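Local atomic coordinates of uncharacterized protein (Pseudomonas aeruginosa, PDB entry 3LLB), a protein that probably takes part in magnesium and cobalt ion transport as a CorC-like efflux protein, of which this chain is the C-terminal transporter-associated domain. Residues V65-A68 with V73-L76; S44-G47 with N53-V56; K4-P7 with F11-K14. All coordinates share one frame; numbering follows the deposited sequence.

Contact 1. Residues V65-A68 with V73-L76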
loop_
_atom_site.group_PDB
_atom_site.type_symbol
_atom_site.label_atom_id
_atom_site.label_comp_id
_atom_site.label_asym_id
_atom_site.label_seq_id
_atom_site.Cartn_x
_atom_site.Cartn_y
_atom_site.Cartn_z
ATOM N N VAL A 65 -3.927 1.481 -6.719
ATOM C CA VAL A 65 -3.735 0.103 -7.135
ATOM C C VAL A 65 -3.119 0.039 -8.534
ATOM O O VAL A 65 -3.718 0.496 -9.514
ATOM C CB VAL A 65 -5.064 -0.754 -7.050
ATOM C CG1 VAL A 65 -4.778 -2.174 -7.439
ATOM C CG2 VAL A 65 -5.629 -0.655 -5.647
ATOM N N LEU A 66 -1.911 -0.489 -8.634
ATOM C CA LEU A 66 -1.281 -0.740 -9.958
ATOM C C LEU A 66 -1.543 -2.115 -10.501
ATOM O O LEU A 66 -1.639 -2.304 -11.711
ATOM C CB LEU A 66 0.213 -0.505 -9.867
ATOM C CG LEU A 66 0.743 0.882 -9.571
ATOM C CD1 LEU A 66 2.224 0.759 -9.363
ATOM C CD2 LEU A 66 0.391 1.849 -10.691
ATOM N N ASN A 67 -1.664 -3.094 -9.612
ATOM C CA ASN A 67 -1.863 -4.489 -10.008
ATOM C C ASN A 67 -2.631 -5.244 -8.958
ATOM O O ASN A 67 -2.321 -5.188 -7.740
ATOM C CB ASN A 67 -0.493 -5.187 -10.269
ATOM C CG ASN A 67 -0.655 -6.574 -10.800
ATOM O OD1 ASN A 67 -1.233 -7.429 -10.109
ATOM N ND2 ASN A 67 -0.165 -6.834 -12.047
ATOM N N ALA A 68 -3.716 -5.865 -9.373
ATOM C CA ALA A 68 -4.425 -6.815 -8.520
ATOM C C ALA A 68 -4.901 -7.916 -9.425
ATOM O O ALA A 68 -5.202 -7.682 -10.618
ATOM C CB ALA A 68 -5.633 -6.148 -7.816
ATOM N N VAL A 73 -4.531 -7.865 -3.955
ATOM C CA VAL A 73 -3.752 -6.737 -4.461
ATOM C C VAL A 73 -2.328 -7.226 -4.554
ATOM O O VAL A 73 -1.862 -7.987 -3.696
ATOM C CB VAL A 73 -3.845 -5.505 -3.621
ATOM C CG1 VAL A 73 -3.013 -4.327 -4.149
ATOM C CG2 VAL A 73 -5.293 -5.087 -3.467
ATOM N N HIS A 74 -1.635 -6.779 -5.565
ATOM C CA HIS A 74 -0.222 -7.111 -5.691
ATOM C C HIS A 74 0.734 -5.913 -5.559
ATOM O O HIS A 74 1.750 -6.024 -4.877
ATOM C CB HIS A 74 0.050 -7.836 -7.003
ATOM C CG HIS A 74 -0.448 -9.242 -7.051
ATOM N ND1 HIS A 74 0.103 -10.253 -6.289
ATOM C CD2 HIS A 74 -1.431 -9.811 -7.779
ATOM C CE1 HIS A 74 -0.522 -11.383 -6.560
ATOM N NE2 HIS A 74 -1.452 -11.139 -7.460
ATOM N N LEU A 75 0.432 -4.804 -6.219
ATOM C CA LEU A 75 1.319 -3.657 -6.264
ATOM C C LEU A 75 0.497 -2.385 -6.098
ATOM O O LEU A 75 -0.584 -2.234 -6.720
ATOM C CB LEU A 75 2.030 -3.614 -7.622
ATOM C CG LEU A 75 3.018 -4.738 -8.012
ATOM C CD1 LEU A 75 3.523 -4.667 -9.481
ATOM C CD2 LEU A 75 4.191 -4.771 -7.023
ATOM N N LEU A 76 1.016 -1.460 -5.279
ATOM C CA LEU A 76 0.441 -0.170 -4.996
ATOM C C LEU A 76 1.452 0.858 -5.433
ATOM O O LEU A 76 2.640 0.634 -5.286
ATOM C CB LEU A 76 0.181 -0.022 -3.487
ATOM C CG LEU A 76 -0.841 -1.109 -3.195
ATOM C CD1 LEU A 76 -0.479 -1.897 -2.044
ATOM C CD2 LEU A 76 -2.239 -0.525 -3.242
#
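Two successive classic beta bulges mark the hairpin formed by strands 61-68 and 73-80: in the first, Leu66 and Asn67 share Leu75 as partner; in the second, His74 and Leu75 share Asn67. Two carbonyls carry the pairing. Leu75 O accepts from Leu66 N at 2.9 Å and from Asn67 N at 3.2 Å, both donors on one side of the carbonyl plane. Asn67 O is gripped in the same way by His74 N (2.8 Å) and Leu75 N, the latter bond being the straightest of the four at 166°. The bulges break the regular alternation of side chains. Val65, Ala68, Val73 and Leu76 lie on one face, where Val65 CG2 meets Leu76 CD2 at 4.2 Å and Ala68 CB sits over Val73 CA; helix 38-46 packs on this side through Phe46, Met43, Val42 and Val38. Asn67 and Leu75 occupy the other face, their CB atoms 4.0 Å apart. With CG opposite its own backbone N (chi1 -175°), Asn67 brings OD1 to the edge of the His74 imidazole, 3.3 Å from CD2, the amide and ring planes 71° apart. His74 NE2 is hydrogen-bonded to Asp69 in the connecting loop, which helps fix the ring's rotation. Two bifurcated acceptors thus absorb an extra residue on each strand without leaving those backbone amides unpaired, and the carboxylate of Asp69 would probably favour a protonated imidazole.

Contact 2. Residues S44-G47 with N53-V56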
loop_
_atom_site.group_PDB
_atom_site.type_symbol
_atom_site.label_atom_id
_atom_site.label_comp_id
_atom_site.label_asym_id
_atom_site.label_seq_id
_atom_site.Cartn_x
_atom_site.Cartn_y
_atom_site.Cartn_z
ATOM N N SER A 44 -8.758 -3.400 3.600
ATOM C CA SER A 44 -9.698 -3.006 4.634
ATOM C C SER A 44 -10.282 -1.626 4.371
ATOM O O SER A 44 -11.467 -1.433 4.544
ATOM C CB SER A 44 -8.992 -3.013 5.960
ATOM O OG SER A 44 -8.322 -1.781 6.201
ATOM N N ALA A 45 -9.448 -0.690 3.934
ATOM C CA ALA A 45 -9.865 0.668 3.595
ATOM C C ALA A 45 -10.835 0.726 2.422
ATOM O O ALA A 45 -11.809 1.443 2.473
ATOM C CB ALA A 45 -8.675 1.528 3.332
ATOM N N PHE A 46 -10.634 -0.091 1.405
ATOM C CA PHE A 46 -11.603 -0.267 0.311
ATOM C C PHE A 46 -12.849 -1.047 0.777
ATOM O O PHE A 46 -13.962 -0.720 0.381
ATOM C CB PHE A 46 -10.975 -1.001 -0.920
ATOM C CG PHE A 46 -10.014 -0.160 -1.732
ATOM C CD1 PHE A 46 -10.446 0.984 -2.360
ATOM C CD2 PHE A 46 -8.674 -0.523 -1.867
ATOM C CE1 PHE A 46 -9.573 1.764 -3.101
ATOM C CE2 PHE A 46 -7.765 0.274 -2.627
ATOM C CZ PHE A 46 -8.226 1.411 -3.248
ATOM N N GLY A 47 -12.661 -2.102 1.581
ATOM C CA GLY A 47 -13.762 -3.004 1.948
ATOM C C GLY A 47 -14.196 -3.946 0.854
ATOM O O GLY A 47 -15.232 -4.584 0.960
ATOM N N ASN A 53 -6.173 1.068 -10.595
ATOM C CA ASN A 53 -6.415 2.512 -10.600
ATOM C C ASN A 53 -7.397 2.998 -9.533
ATOM O O ASN A 53 -7.658 4.169 -9.446
ATOM C CB ASN A 53 -6.755 3.034 -11.976
ATOM C CG ASN A 53 -5.602 2.977 -12.904
ATOM O OD1 ASN A 53 -4.435 3.058 -12.492
ATOM N ND2 ASN A 53 -5.899 2.826 -14.171
ATOM N N GLU A 54 -7.959 2.097 -8.735
ATOM C CA GLU A 54 -8.644 2.508 -7.515
ATOM C C GLU A 54 -7.608 3.145 -6.568
ATOM O O GLU A 54 -6.455 2.747 -6.520
ATOM C CB GLU A 54 -9.346 1.323 -6.854
ATOM C CG GLU A 54 -10.491 0.781 -7.711
ATOM C CD GLU A 54 -11.477 -0.112 -6.977
ATOM O OE1 GLU A 54 -11.932 0.255 -5.869
ATOM O OE2 GLU A 54 -11.863 -1.152 -7.561
ATOM N N VAL A 55 -8.030 4.186 -5.863
ATOM C CA VAL A 55 -7.168 4.938 -4.978
ATOM C C VAL A 55 -7.792 5.076 -3.579
ATOM O O VAL A 55 -9.017 5.253 -3.441
ATOM C CB VAL A 55 -6.947 6.368 -5.554
ATOM C CG1 VAL A 55 -6.223 7.241 -4.569
ATOM C CG2 VAL A 55 -6.202 6.306 -6.869
ATOM N N VAL A 56 -6.976 4.960 -2.526
ATOM C CA VAL A 56 -7.398 5.315 -1.169
ATOM C C VAL A 56 -6.300 6.167 -0.524
ATOM O O VAL A 56 -5.109 5.955 -0.756
ATOM C CB VAL A 56 -7.755 4.056 -0.368
ATOM C CG1 VAL A 56 -6.561 3.126 -0.109
ATOM C CG2 VAL A 56 -8.504 4.461 0.908
#
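The Phe46 ring meets the chain at Glu54-Val56 mainly through its outer end. Val56 CB lies over one face, 4.3 Å from the ring centroid and 25° off the normal, a CH-pi contact displaced toward the rim, and Val56 CG1 reaches Phe46 CZ at 3.9 Å. Glu54 CB is 3.8 Å from Phe46 CZ, while Val55 O approaches Phe46 CE1 obliquely at 3.5 Å. One residue earlier in the helix, Ala45 CB touches Val56 CG2 at 3.8 Å, so the two methyls of Val56 divide their work between helix and ring. That division follows from chi1 of 65°, which sets CG1 between the backbone N and carbonyl carbon and CG2 opposite the N. The Glu54 carboxylate stands 75° from the ring plane, and its OE2 accepts from Lys51 N in the loop between the segments, tying the side chain back to its own connection. Backbone bonds from Glu54 to Val65 and from Val56 to Phe63 hold this chain in place beside the ring. The contact therefore lays the C-terminal end of helix 38-46 against edge strand 55-58, while Phe46 also reaches Val65 on the adjoining strand 61-68.

Contact 3. Residues K4-P7 with F11-K14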
loop_
_atom_site.group_PDB
_atom_site.type_symbol
_atom_site.label_atom_id
_atom_site.label_comp_id
_atom_site.label_asym_id
_atom_site.label_seq_id
_atom_site.Cartn_x
_atom_site.Cartn_y
_atom_site.Cartn_z
ATOM N N LYS A 4 10.105 -0.046 -4.610
ATOM C CA LYS A 4 10.856 0.412 -5.734
ATOM C C LYS A 4 10.651 1.916 -5.872
ATOM O O LYS A 4 9.573 2.385 -6.077
ATOM C CB LYS A 4 10.458 -0.368 -7.027
ATOM C CG LYS A 4 11.275 0.089 -8.195
ATOM C CD LYS A 4 10.630 -0.239 -9.576
ATOM C CE LYS A 4 11.501 0.344 -10.742
ATOM N NZ LYS A 4 10.667 0.952 -11.882
ATOM N N PRO A 5 11.697 2.705 -5.681
ATOM C CA PRO A 5 11.607 4.142 -5.832
ATOM C C PRO A 5 11.402 4.567 -7.274
ATOM O O PRO A 5 12.009 4.002 -8.207
ATOM C CB PRO A 5 12.968 4.618 -5.333
ATOM C CG PRO A 5 13.846 3.527 -5.679
ATOM C CD PRO A 5 13.032 2.303 -5.290
ATOM N N LEU A 6 10.555 5.555 -7.442
ATOM C CA LEU A 6 10.278 6.145 -8.721
ATOM C C LEU A 6 10.804 7.582 -8.743
ATOM O O LEU A 6 10.900 8.264 -7.681
ATOM C CB LEU A 6 8.785 6.116 -9.012
ATOM C CG LEU A 6 8.075 4.765 -8.967
ATOM C CD1 LEU A 6 6.565 4.991 -9.036
ATOM C CD2 LEU A 6 8.606 3.908 -10.030
ATOM N N PRO A 7 11.200 8.073 -9.948
ATOM C CA PRO A 7 11.821 9.385 -10.030
ATOM C C PRO A 7 10.892 10.582 -9.780
ATOM O O PRO A 7 11.375 11.653 -9.536
ATOM C CB PRO A 7 12.453 9.407 -11.443
ATOM C CG PRO A 7 11.721 8.436 -12.198
ATOM C CD PRO A 7 11.243 7.390 -11.248
ATOM N N PHE A 11 6.588 5.637 -4.935
ATOM C CA PHE A 11 7.159 4.323 -4.746
ATOM C C PHE A 11 6.191 3.307 -5.298
ATOM O O PHE A 11 4.965 3.535 -5.222
ATOM C CB PHE A 11 7.377 4.031 -3.275
ATOM C CG PHE A 11 8.388 4.930 -2.635
ATOM C CD1 PHE A 11 9.721 4.540 -2.575
ATOM C CD2 PHE A 11 8.016 6.150 -2.144
ATOM C CE1 PHE A 11 10.654 5.382 -1.989
ATOM C CE2 PHE A 11 9.001 7.015 -1.554
ATOM C CZ PHE A 11 10.251 6.617 -1.500
ATOM N N ILE A 12 6.721 2.228 -5.853
ATOM C CA ILE A 12 5.950 0.990 -6.043
ATOM C C ILE A 12 6.159 0.135 -4.782
ATOM O O ILE A 12 7.280 -0.148 -4.415
ATOM C CB ILE A 12 6.316 0.199 -7.326
ATOM C CG1 ILE A 12 6.238 1.086 -8.561
ATOM C CG2 ILE A 12 5.338 -0.960 -7.467
ATOM C CD1 ILE A 12 6.759 0.421 -9.816
ATOM N N VAL A 13 5.074 -0.270 -4.120
ATOM C CA VAL A 13 5.097 -1.040 -2.892
ATOM C C VAL A 13 4.390 -2.355 -3.083
ATOM O O VAL A 13 3.230 -2.379 -3.528
ATOM C CB VAL A 13 4.472 -0.198 -1.766
ATOM C CG1 VAL A 13 4.460 -0.943 -0.471
ATOM C CG2 VAL A 13 5.223 1.145 -1.581
ATOM N N LYS A 14 5.053 -3.477 -2.768
ATOM C CA LYS A 14 4.386 -4.784 -2.823
ATOM C C LYS A 14 3.310 -4.900 -1.728
ATOM O O LYS A 14 3.515 -4.431 -0.581
ATOM C CB LYS A 14 5.413 -5.884 -2.666
ATOM C CG LYS A 14 6.313 -6.105 -3.903
ATOM C CD LYS A 14 7.287 -7.180 -3.589
ATOM C CE LYS A 14 8.142 -7.477 -4.782
ATOM N NZ LYS A 14 9.260 -8.419 -4.443
#
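Lys4 and Ile12 form an antiparallel hydrogen-bonded pair in the hairpin of strands 3-5 and 11-14, and two backbone bonds define it. Lys4 N donates to Ile12 O at 2.8 Å, and Ile12 N returns a bond to Lys4 O at 2.9 Å. Lys4 O has a further, softer partner in Phe11 CA, a CA-H...O contact of 3.4 Å. Pro5 and Phe11 follow as a non-hydrogen-bonded pair.

Apolar contacts divide between the two faces of the hairpin. On the face of Lys4 and Ile12, the side chains run side by side in the same direction, and the aliphatic part of the lysine does the touching: its CD lies 3.9 Å from Ile12 CD1, whereas the ammonium end leads away. Leu6, just past the strand, crosses Ile12 at about a right angle and lays both methyls against one side of its ethyl branch, CD1 being 3.9 Å from Ile12 CG1 and CD2 4.0 Å from Ile12 CD1. Ile12 CG1 is opposite the carbonyl carbon (chi1 -53°), which carries this branch to Leu6 and Lys4.

On the face of Pro5 and Phe11, the ring meets the proline obliquely, with Phe11 CD1 3.8 Å from Pro5 CA and Phe11 CE1 4.1 Å from Pro5 CB. Phe11 also stacks edge-to-face with Phe26 of helix 19-26. Strand 3-5 is outermost in the sheet, and strand 11-14 joins it to strand 73-80 through backbone bonds from Phe11 to Leu78 and Val13 to Leu76.

All three contacts involve one antiparallel sheet of the transporter-associated domain, with strand order 3-5, 11-14, 73-80, 61-68, 55-58, contact 2 bringing the end of helix 38-46 onto it. Along the chain contact 3 comes first, then contact 2, then contact 1, yet in space contact 1 lies in the middle, its centre about 11 Å from that of contact 2 and about 12 Å from that of contact 3. Contacts 2 and 3 sit on opposite sides of the chain's centre, about 18 Å apart between centres. Probable backbone hydrogen bonds connect contact 1 to both neighbours, Val65 to Asn53 and Glu54, and Leu76 to Val13. The C-terminal hairpin thus joins the N-terminal hairpin to the helix-backed edge strand in a single compact domain.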